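PDB 1ULZ: pyruvate carboxylase n-terminal domain from Aquifex aeolicus, which is the biotin carboxylase subunit of pyruvate carboxylase, a dimeric ATP-grasp family protein. Local coordinates for residues C21-I26 with G304-K309. The protein carries 1 engineered substitution. Residues are numbered along the deposited sequence; the frame is centred on the assembly and turned at random.
Sequences CKELGI and GIDIVK
The carboxylate of Glu23 receives Lys309 on the outer side of one oxygen: NZ donates to OE1 at 2.8 Å through the anti lone pair, away from OE2, and completes a salt bridge. The second carboxylate, that of Asp306, is met from above its plane, where Lys309 N donates to OD2 at 3.0 Å, 51° out of that plane. Asp306 stands at the N-cap of helix 307-315 and this is its capping bond; Arg16 of helix 11-24 forms a salt bridge with the same OD2. Across the contact Glu23 OE1 and Asp306 OD1 come within 4.3 Å of each other; a water lies 2.6 Å from OD1 and is held only weakly by OE1. The contact joins the end of helix 11-24 in the Rossmann-like N-terminal region, closed at Gly25 by a Schellman motif, to the start of a helix in the ATP-grasp region. The chain of Lys309 sets out with CG anti to the backbone N and bends at chi3 (-66°), which brings NZ to Glu23, whose side chain it crosses at about a right angle. Nearer its root, CG and CD of Lys309 lie against Leu24 CD2, each 3.8 Å away. From the second subunit, Arg401 adds a salt bridge to Glu23 OE1.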
# COMPACT_ATOMS: atom_id res chain seq x y z
N CYS A 21 -13.03 1.82 -11.37
CA CYS A 21 -14.45 1.70 -11.71
C CYS A 21 -15.24 0.94 -10.65
O CYS A 21 -16.31 1.37 -10.23
CB CYS A 21 -14.62 1.02 -13.07
SG CYS A 21 -14.10 2.02 -14.50
N LYS A 22 -14.71 -0.20 -10.20
CA LYS A 22 -15.38 -1.01 -9.19
C LYS A 22 -15.58 -0.18 -7.92
O LYS A 22 -16.62 -0.26 -7.28
CB LYS A 22 -14.57 -2.27 -8.87
CG LYS A 22 -14.56 -3.31 -9.98
CD LYS A 22 -13.75 -4.54 -9.60
CE LYS A 22 -14.38 -5.32 -8.46
NZ LYS A 22 -15.62 -6.04 -8.86
N GLU A 23 -14.57 0.61 -7.57
CA GLU A 23 -14.67 1.45 -6.38
C GLU A 23 -15.76 2.51 -6.55
O GLU A 23 -16.43 2.88 -5.59
CB GLU A 23 -13.31 2.09 -6.09
CG GLU A 23 -12.38 1.16 -5.32
CD GLU A 23 -10.95 1.66 -5.20
OE1 GLU A 23 -10.71 2.88 -5.34
OE2 GLU A 23 -10.06 0.82 -4.96
N LEU A 24 -15.97 2.97 -7.78
CA LEU A 24 -17.00 3.97 -8.05
C LEU A 24 -18.36 3.30 -8.24
O LEU A 24 -19.39 3.97 -8.29
CB LEU A 24 -16.66 4.80 -9.30
CG LEU A 24 -15.45 5.74 -9.22
CD1 LEU A 24 -15.14 6.29 -10.60
CD2 LEU A 24 -15.73 6.88 -8.25
N GLY A 25 -18.37 1.97 -8.34
CA GLY A 25 -19.62 1.25 -8.53
C GLY A 25 -20.07 1.30 -9.98
O GLY A 25 -21.26 1.23 -10.28
N ILE A 26 -19.11 1.43 -10.89
CA ILE A 26 -19.39 1.50 -12.32
C ILE A 26 -19.08 0.17 -13.00
O ILE A 26 -17.95 -0.31 -12.94
CB ILE A 26 -18.54 2.60 -13.00
CG1 ILE A 26 -18.91 3.97 -12.43
CG2 ILE A 26 -18.76 2.57 -14.51
CD1 ILE A 26 -18.05 5.10 -12.95
N GLY A 304 -1.18 11.68 -2.40
CA GLY A 304 -2.38 11.05 -1.86
C GLY A 304 -3.62 11.28 -2.71
O GLY A 304 -4.74 11.18 -2.21
N ILE A 305 -3.41 11.57 -3.99
CA ILE A 305 -4.51 11.82 -4.91
C ILE A 305 -4.64 10.68 -5.94
O ILE A 305 -3.68 10.32 -6.61
CB ILE A 305 -4.30 13.16 -5.66
CG1 ILE A 305 -4.19 14.30 -4.63
CG2 ILE A 305 -5.45 13.41 -6.63
CD1 ILE A 305 -3.82 15.65 -5.22
N ASP A 306 -5.84 10.11 -6.04
CA ASP A 306 -6.11 9.01 -6.96
C ASP A 306 -6.37 9.59 -8.36
O ASP A 306 -7.46 10.08 -8.67
CB ASP A 306 -7.31 8.21 -6.45
CG ASP A 306 -7.57 6.95 -7.25
OD1 ASP A 306 -8.09 5.98 -6.67
OD2 ASP A 306 -7.28 6.93 -8.47
N ILE A 307 -5.34 9.54 -9.20
CA ILE A 307 -5.42 10.09 -10.55
C ILE A 307 -6.39 9.40 -11.49
O ILE A 307 -7.18 10.06 -12.16
CB ILE A 307 -4.01 10.13 -11.20
CG1 ILE A 307 -3.08 11.00 -10.35
CG2 ILE A 307 -4.11 10.68 -12.61
CD1 ILE A 307 -1.63 10.97 -10.80
N VAL A 308 -6.35 8.07 -11.55
CA VAL A 308 -7.25 7.34 -12.44
C VAL A 308 -8.72 7.53 -12.08
O VAL A 308 -9.56 7.71 -12.97
CB VAL A 308 -6.93 5.84 -12.45
CG1 VAL A 308 -7.96 5.09 -13.29
CG2 VAL A 308 -5.53 5.62 -13.02
N LYS A 309 -9.05 7.48 -10.79
CA LYS A 309 -10.43 7.68 -10.37
C LYS A 309 -10.87 9.08 -10.78
O LYS A 309 -11.99 9.27 -11.23
CB LYS A 309 -10.58 7.50 -8.85
CG LYS A 309 -12.03 7.61 -8.37
CD LYS A 309 -12.19 7.26 -6.90
CE LYS A 309 -11.89 5.78 -6.64
NZ LYS A 309 -11.96 5.43 -5.20
O HOH W 1 -8.55 3.70 -7.78